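Local atomic coordinates of endoglucanase, glycoside hydrolase family 5 protein (PDB entry 5IHS), a protein that probably hydrolyses internal beta-1,4-glucosidic bonds of cellulose, as an endoglucanase of glycoside hydrolase family 5 with a TIM-barrel fold. Residues L35-V43 and L238-V246. Numbering follows the deposited sequence. Where two conformers were deposited one is given.
Sequences LSVKGNYMV and LDMGIALFV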
# COMPACT_ATOMS: atom_id res chain seq x y z
N LEU A 35 -9.91 -5.52 -10.39
CA LEU A 35 -10.47 -4.75 -9.29
C LEU A 35 -11.01 -3.41 -9.79
O LEU A 35 -10.50 -2.82 -10.74
CB LEU A 35 -9.42 -4.50 -8.22
CG LEU A 35 -8.76 -5.76 -7.66
CD1 LEU A 35 -7.69 -5.36 -6.65
CD2 LEU A 35 -9.76 -6.72 -7.04
N SER A 36 -12.03 -2.92 -9.10
CA SER A 36 -12.61 -1.63 -9.40
C SER A 36 -13.21 -1.06 -8.11
O SER A 36 -13.15 -1.69 -7.06
CB SER A 36 -13.64 -1.73 -10.53
OG SER A 36 -14.64 -2.63 -10.16
N VAL A 37 -13.77 0.13 -8.21
CA VAL A 37 -14.32 0.83 -7.05
C VAL A 37 -15.80 1.07 -7.28
O VAL A 37 -16.18 1.55 -8.35
CB VAL A 37 -13.59 2.16 -6.79
CG1 VAL A 37 -14.17 2.88 -5.59
CG2 VAL A 37 -12.08 1.92 -6.61
N LYS A 38 -16.61 0.74 -6.28
CA LYS A 38 -18.04 1.04 -6.27
C LYS A 38 -18.36 1.68 -4.93
O LYS A 38 -18.32 1.01 -3.89
CB LYS A 38 -18.85 -0.24 -6.46
CG LYS A 38 -20.36 -0.10 -6.30
CD LYS A 38 -20.96 0.84 -7.34
CE LYS A 38 -22.48 0.78 -7.32
NZ LYS A 38 -22.97 -0.48 -7.94
N GLY A 39 -18.67 2.98 -4.94
CA GLY A 39 -18.97 3.68 -3.69
C GLY A 39 -17.81 3.58 -2.71
O GLY A 39 -16.67 3.95 -3.02
N ASN A 40 -18.11 3.09 -1.51
CA ASN A 40 -17.11 2.97 -0.45
C ASN A 40 -16.26 1.71 -0.59
O ASN A 40 -15.44 1.46 0.31
CB ASN A 40 -17.77 2.88 0.94
CG ASN A 40 -18.56 4.12 1.34
OD1 ASN A 40 -19.67 3.99 1.87
ND2 ASN A 40 -17.99 5.29 1.14
N TYR A 41 -16.42 0.91 -1.65
CA TYR A 41 -15.88 -0.45 -1.67
C TYR A 41 -15.01 -0.74 -2.87
O TYR A 41 -15.22 -0.23 -3.97
CB TYR A 41 -17.02 -1.47 -1.62
CG TYR A 41 -17.74 -1.38 -0.30
CD1 TYR A 41 -17.21 -1.99 0.83
CD2 TYR A 41 -18.91 -0.64 -0.16
CE1 TYR A 41 -17.82 -1.89 2.05
CE2 TYR A 41 -19.53 -0.53 1.06
CZ TYR A 41 -18.99 -1.16 2.17
OH TYR A 41 -19.60 -1.06 3.40
N MET A 42 -14.04 -1.60 -2.65
CA MET A 42 -13.29 -2.22 -3.73
C MET A 42 -13.97 -3.54 -4.07
O MET A 42 -14.25 -4.35 -3.18
CB MET A 42 -11.85 -2.48 -3.30
CG MET A 42 -10.88 -2.62 -4.45
SD MET A 42 -9.16 -2.62 -3.92
CE MET A 42 -9.10 -4.14 -3.00
N VAL A 43 -14.24 -3.75 -5.36
CA VAL A 43 -14.98 -4.90 -5.85
C VAL A 43 -14.16 -5.58 -6.94
O VAL A 43 -13.23 -5.00 -7.51
CB VAL A 43 -16.38 -4.52 -6.36
CG1 VAL A 43 -17.21 -3.94 -5.21
CG2 VAL A 43 -16.30 -3.53 -7.51
N LEU A 238 -16.01 8.21 4.59
CA LEU A 238 -16.91 7.21 4.05
C LEU A 238 -18.33 7.76 3.92
O LEU A 238 -19.02 7.48 2.93
CB LEU A 238 -16.89 5.97 4.95
CG LEU A 238 -15.55 5.25 5.08
CD1 LEU A 238 -15.66 4.13 6.11
CD2 LEU A 238 -15.09 4.70 3.75
N ASP A 239 -18.76 8.55 4.91
CA ASP A 239 -20.09 9.15 4.86
C ASP A 239 -20.26 10.02 3.62
O ASP A 239 -21.38 10.20 3.12
CB ASP A 239 -20.31 10.05 6.07
CG ASP A 239 -20.42 9.29 7.38
OD1 ASP A 239 -20.59 8.05 7.38
OD2 ASP A 239 -20.37 9.97 8.43
N MET A 240 -19.17 10.61 3.16
CA MET A 240 -19.16 11.52 2.02
C MET A 240 -19.00 10.77 0.70
O MET A 240 -19.02 11.40 -0.36
CB MET A 240 -18.06 12.58 2.22
CG MET A 240 -18.22 13.51 3.50
SD MET A 240 -16.75 14.39 4.18
CE MET A 240 -16.58 15.67 2.95
N GLY A 241 -18.80 9.45 0.75
CA GLY A 241 -18.94 8.58 -0.41
C GLY A 241 -17.68 8.07 -1.07
O GLY A 241 -17.78 7.43 -2.13
N ILE A 242 -16.50 8.31 -0.50
CA ILE A 242 -15.26 7.84 -1.12
C ILE A 242 -14.82 6.50 -0.54
O ILE A 242 -15.32 6.06 0.51
CB ILE A 242 -14.11 8.88 -1.07
CG1 ILE A 242 -13.72 9.23 0.37
CG2 ILE A 242 -14.48 10.14 -1.86
CD1 ILE A 242 -12.38 9.99 0.48
N ALA A 243 -13.89 5.85 -1.23
CA ALA A 243 -13.31 4.58 -0.80
C ALA A 243 -11.88 4.81 -0.35
O ALA A 243 -11.10 5.51 -1.01
CB ALA A 243 -13.32 3.57 -1.96
N LEU A 244 -11.53 4.21 0.78
CA LEU A 244 -10.21 4.35 1.40
C LEU A 244 -9.43 3.05 1.25
O LEU A 244 -10.00 1.96 1.22
CB LEU A 244 -10.37 4.63 2.89
CG LEU A 244 -11.26 5.83 3.24
CD1 LEU A 244 -11.34 6.02 4.73
CD2 LEU A 244 -10.76 7.11 2.56
N PHE A 245 -8.10 3.18 1.20
CA PHE A 245 -7.18 2.04 1.20
C PHE A 245 -6.06 2.38 2.18
O PHE A 245 -5.40 3.41 2.04
CB PHE A 245 -6.64 1.84 -0.23
CG PHE A 245 -5.98 0.49 -0.50
CD1 PHE A 245 -5.02 -0.07 0.33
CD2 PHE A 245 -6.32 -0.21 -1.65
CE1 PHE A 245 -4.43 -1.29 0.02
CE2 PHE A 245 -5.72 -1.43 -1.95
CZ PHE A 245 -4.78 -1.95 -1.12
N VAL A 246 -5.85 1.52 3.18
CA VAL A 246 -4.75 1.70 4.12
C VAL A 246 -3.51 1.09 3.49
O VAL A 246 -3.17 -0.08 3.71
CB VAL A 246 -5.08 1.14 5.51
CG1 VAL A 246 -3.86 1.19 6.42
CG2 VAL A 246 -6.22 1.93 6.13
O HOH W 1 -13.23 2.35 2.03
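Leu238, in the last turn of its helix, offers its carbonyl O to Asn40 ND2 at 3.0 Å; the amide nitrogen lies in the carbonyl plane, on a lone pair. The same oxygen also accepts from Gly241 N at the Schellman end of the helix. Just after Gly241, Ile242 O takes the second ND2 bond, shorter at 2.8 Å (N-H...O angle 154°); this oxygen is near the Asn40 amide plane, although ND2 stands above the carbonyl plane of Ile242. With CG anti to its carbonyl carbon (chi1 -63°), Asn40 extends its amide from the type II' turn Lys38–Tyr41 to both acceptors. Replacing Asn40 by alanine removes both bonds, which would probably deprive Ile242 O of this donor, leave Leu238 O with Gly241 N, and weaken the tie between turn and helix end. Ala243 CB packs against the turn, 3.5 Å from Gly39 O and 3.8 Å from Val37 CG1. Leu244 N donates to a water 2.8 Å away that also lies 2.9 Å from Asn40 O, bridging strand and turn. Phe245 CE2 lies 4.1 Å from Met42 SD in one of the two Met42 conformers, an oblique Met-aromatic contact. The hairpin of strands 35-38 and 41-44 meets the junction between helix 228-239 and barrel strand 244-249 at the N-terminal strand ends, opposite the end where TIM-barrel active sites lie; strand 215-221 touches Val37 and Ala243 through Met216.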